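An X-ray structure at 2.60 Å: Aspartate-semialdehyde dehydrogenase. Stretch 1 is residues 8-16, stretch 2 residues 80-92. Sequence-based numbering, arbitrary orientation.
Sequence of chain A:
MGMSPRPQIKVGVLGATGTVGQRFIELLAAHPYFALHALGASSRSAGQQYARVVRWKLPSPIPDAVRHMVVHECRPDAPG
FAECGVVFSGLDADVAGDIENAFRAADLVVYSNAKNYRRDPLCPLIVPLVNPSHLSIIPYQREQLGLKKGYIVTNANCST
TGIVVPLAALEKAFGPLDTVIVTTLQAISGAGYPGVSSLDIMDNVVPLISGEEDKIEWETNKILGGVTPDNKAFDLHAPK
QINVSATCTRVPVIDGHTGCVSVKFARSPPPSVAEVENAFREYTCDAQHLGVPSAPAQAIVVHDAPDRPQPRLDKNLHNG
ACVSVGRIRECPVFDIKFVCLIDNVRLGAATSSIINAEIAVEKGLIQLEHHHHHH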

# COMPACT_ATOMS: atom_id res chain seq x y z
N GLN A 8 -45.12 -9.72 -1.65
CA GLN A 8 -44.21 -8.93 -0.85
C GLN A 8 -44.26 -9.30 0.61
O GLN A 8 -45.28 -9.74 1.08
CB GLN A 8 -44.45 -7.45 -1.06
CG GLN A 8 -43.89 -7.06 -2.41
CD GLN A 8 -44.19 -5.65 -2.78
OE1 GLN A 8 -44.11 -4.76 -1.94
NE2 GLN A 8 -44.56 -5.43 -4.04
N ILE A 9 -43.11 -9.15 1.28
CA ILE A 9 -42.97 -9.34 2.73
C ILE A 9 -42.28 -8.12 3.35
O ILE A 9 -41.19 -7.73 2.93
CB ILE A 9 -42.16 -10.59 3.06
CG1 ILE A 9 -42.88 -11.81 2.51
CG2 ILE A 9 -41.99 -10.74 4.56
CD1 ILE A 9 -42.09 -13.08 2.67
N LYS A 10 -42.98 -7.48 4.28
CA LYS A 10 -42.50 -6.23 4.82
C LYS A 10 -41.35 -6.52 5.76
O LYS A 10 -41.44 -7.46 6.55
CB LYS A 10 -43.61 -5.51 5.57
CG LYS A 10 -44.73 -5.03 4.70
CD LYS A 10 -45.81 -4.32 5.52
CE LYS A 10 -46.87 -3.65 4.65
NZ LYS A 10 -47.90 -4.60 4.13
N VAL A 11 -40.25 -5.79 5.62
CA VAL A 11 -39.08 -6.03 6.46
C VAL A 11 -38.53 -4.79 7.15
O VAL A 11 -38.72 -3.67 6.68
CB VAL A 11 -37.90 -6.66 5.70
CG1 VAL A 11 -38.35 -7.91 4.97
CG2 VAL A 11 -37.26 -5.69 4.74
N GLY A 12 -37.87 -5.04 8.28
CA GLY A 12 -37.22 -4.01 9.06
C GLY A 12 -35.71 -4.09 9.00
O GLY A 12 -35.14 -5.16 8.76
N VAL A 13 -35.07 -2.94 9.18
CA VAL A 13 -33.62 -2.87 9.28
C VAL A 13 -33.24 -2.05 10.52
O VAL A 13 -33.55 -0.86 10.62
CB VAL A 13 -33.02 -2.24 8.05
CG1 VAL A 13 -31.50 -2.22 8.20
CG2 VAL A 13 -33.42 -3.00 6.83
N LEU A 14 -32.62 -2.71 11.50
CA LEU A 14 -32.07 -2.05 12.69
C LEU A 14 -30.63 -1.68 12.43
O LEU A 14 -29.89 -2.46 11.82
CB LEU A 14 -32.17 -2.96 13.90
CG LEU A 14 -33.53 -3.56 14.19
CD1 LEU A 14 -33.52 -4.51 15.37
CD2 LEU A 14 -34.53 -2.45 14.42
N GLY A 15 -30.24 -0.49 12.85
CA GLY A 15 -28.87 0.02 12.61
C GLY A 15 -28.75 0.51 11.19
O GLY A 15 -27.73 0.31 10.53
N ALA A 16 -29.79 1.19 10.73
CA ALA A 16 -29.95 1.48 9.33
C ALA A 16 -29.02 2.51 8.81
O ALA A 16 -28.77 2.54 7.60
CB ALA A 16 -31.37 1.94 9.06
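Stretch 2 80-92: GFAECGVVFSGLD

How does the second stretch run relative to the first? It enters through a short 3-10 segment, Phe 81 to Glu 83, closed by bonds from Glu 83 N to Gly 80 O (3.2 Å) and from Cys 84 N to Phe 81 O (2.9 Å). It then extends into a strand ending at Ser 89, which lies beside strand 9-14 and points the same way. The two N-to-C directions differ by 22° (signed crossing angle -22°), and the axes approach to 4.4 Å. Gly 12 pairs with Val 87, Val 13 with Phe 88 and Leu 14 with Ser 89, at CA to CA distances of 4.3, 4.8 and 4.7 Å.

What holds the backbones together? Five hydrogen bonds alternate in donor, as parallel pairing requires. Gly 85 N donates to Lys 10 O (2.8 Å), Gly 12 N to Val 86 O (3.0 Å), Phe 88 N to Gly 12 O (2.8 Å), Leu 14 N to Phe 88 O (2.8 Å) and Gly 90 N to Leu 14 O (3.0 Å). The ladder thus continues past Ser 89 into the following loop. CA-H...O contacts reinforce it, with Val 11 CA 3.2 Å from Val 86 O and Val 13 CA 3.3 Å from Phe 88 O.

Which side chains pack on each face of the sheet? On the face carrying Val 11, Val 13, Val 86 and Phe 88, Val 11 CG1 meets Val 86 CG1 at 3.4 Å, while Val 11 CB lies at the edge of the Phe 88 ring, 4.1 Å from CE2. Leu 14 dominates the other face, covered more by the opposing stretch than any other residue: its CG is 3.6 Å from Val 87 CG1, its CD2 3.7 Å from Phe 81 CZ, and its CB 4.0 Å from Leu 91 CD1. The CA-to-CB bond of Phe 81 points sideways relative to the first stretch, but the ring end comes nearer and reaches this leucine.

Why does close packing suit the glycines here? A CB on Gly 12 would crowd Phe 81, Val 87 and Cys 84; Cys 84 SG lies 3.4 Å from Gly 12 N. At Gly 85, a CB would clash with Ile 9 CG2, which lies 4.2 Å from Gly 85 CA. Gly 15 has a positive phi, and a CB there would clash with Gly 90 O. Beyond the paired strands, one water joins the two loops, donating to Gly 15 O and Gly 90 O, each 2.6 Å from the water O.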

# COMPACT_ATOMS: atom_id res chain seq x y z
N GLY A 80 -44.21 0.71 12.20
CA GLY A 80 -43.90 -0.18 11.09
C GLY A 80 -43.40 -1.56 11.52
O GLY A 80 -43.64 -2.57 10.84
N PHE A 81 -42.78 -1.61 12.70
CA PHE A 81 -42.06 -2.81 13.09
C PHE A 81 -42.99 -3.96 13.37
O PHE A 81 -42.71 -5.08 12.93
CB PHE A 81 -41.11 -2.53 14.26
CG PHE A 81 -39.84 -1.84 13.84
CD1 PHE A 81 -38.96 -2.47 12.98
CD2 PHE A 81 -39.52 -0.59 14.30
CE1 PHE A 81 -37.79 -1.85 12.58
CE2 PHE A 81 -38.34 0.03 13.93
CZ PHE A 81 -37.48 -0.59 13.05
N ALA A 82 -44.11 -3.71 14.04
CA ALA A 82 -45.06 -4.80 14.36
C ALA A 82 -45.58 -5.55 13.12
O ALA A 82 -46.02 -6.67 13.22
CB ALA A 82 -46.21 -4.27 15.21
N GLU A 83 -45.56 -4.91 11.95
CA GLU A 83 -46.05 -5.53 10.71
C GLU A 83 -44.94 -6.21 9.91
O GLU A 83 -45.23 -6.83 8.88
CB GLU A 83 -46.70 -4.48 9.77
CG GLU A 83 -47.97 -3.84 10.31
CD GLU A 83 -47.66 -2.63 11.17
OE1 GLU A 83 -47.14 -1.60 10.58
OE2 GLU A 83 -47.97 -2.72 12.40
N CYS A 84 -43.69 -6.05 10.33
CA CYS A 84 -42.57 -6.68 9.60
C CYS A 84 -42.58 -8.16 9.80
O CYS A 84 -42.75 -8.65 10.92
CB CYS A 84 -41.24 -6.10 10.04
SG CYS A 84 -41.01 -4.39 9.51
N GLY A 85 -42.42 -8.89 8.70
CA GLY A 85 -42.33 -10.34 8.72
C GLY A 85 -40.94 -10.86 9.08
O GLY A 85 -40.79 -11.99 9.57
N VAL A 86 -39.94 -10.04 8.83
CA VAL A 86 -38.58 -10.27 9.31
C VAL A 86 -37.88 -8.92 9.57
O VAL A 86 -38.06 -7.97 8.81
CB VAL A 86 -37.78 -11.16 8.32
CG1 VAL A 86 -37.91 -10.66 6.91
CG2 VAL A 86 -36.31 -11.21 8.69
N VAL A 87 -37.12 -8.85 10.66
CA VAL A 87 -36.31 -7.69 10.99
C VAL A 87 -34.85 -8.06 10.94
O VAL A 87 -34.39 -8.97 11.66
CB VAL A 87 -36.67 -7.15 12.38
CG1 VAL A 87 -35.85 -5.91 12.71
CG2 VAL A 87 -38.14 -6.79 12.44
N PHE A 88 -34.11 -7.37 10.08
CA PHE A 88 -32.69 -7.56 9.91
C PHE A 88 -31.93 -6.64 10.84
O PHE A 88 -32.22 -5.45 10.89
CB PHE A 88 -32.30 -7.26 8.46
CG PHE A 88 -32.86 -8.23 7.50
CD1 PHE A 88 -32.33 -9.50 7.42
CD2 PHE A 88 -33.92 -7.91 6.71
CE1 PHE A 88 -32.82 -10.41 6.52
CE2 PHE A 88 -34.43 -8.83 5.81
CZ PHE A 88 -33.89 -10.08 5.74
N SER A 89 -30.91 -7.17 11.53
CA SER A 89 -30.11 -6.36 12.45
C SER A 89 -28.65 -6.20 12.03
O SER A 89 -27.92 -7.16 11.89
CB SER A 89 -30.17 -6.98 13.82
OG SER A 89 -29.48 -6.18 14.75
N GLY A 90 -28.25 -4.96 11.79
CA GLY A 90 -26.85 -4.63 11.61
C GLY A 90 -26.35 -3.82 12.79
O GLY A 90 -25.68 -2.81 12.60
N LEU A 91 -26.71 -4.24 13.99
CA LEU A 91 -26.31 -3.53 15.20
C LEU A 91 -25.00 -4.07 15.75
O LEU A 91 -24.68 -5.27 15.58
CB LEU A 91 -27.37 -3.68 16.29
CG LEU A 91 -28.74 -3.03 16.01
CD1 LEU A 91 -29.75 -3.48 17.04
CD2 LEU A 91 -28.69 -1.51 15.97
N ASP A 92 -24.24 -3.19 16.41
CA ASP A 92 -23.01 -3.59 17.14
C ASP A 92 -23.36 -4.25 18.46
O ASP A 92 -24.41 -3.94 19.05
CB ASP A 92 -22.11 -2.38 17.38
CG ASP A 92 -21.51 -1.86 16.09
OD1 ASP A 92 -20.69 -2.59 15.51
OD2 ASP A 92 -21.89 -0.75 15.65
O HOH W 1 -25.46 -0.97 10.80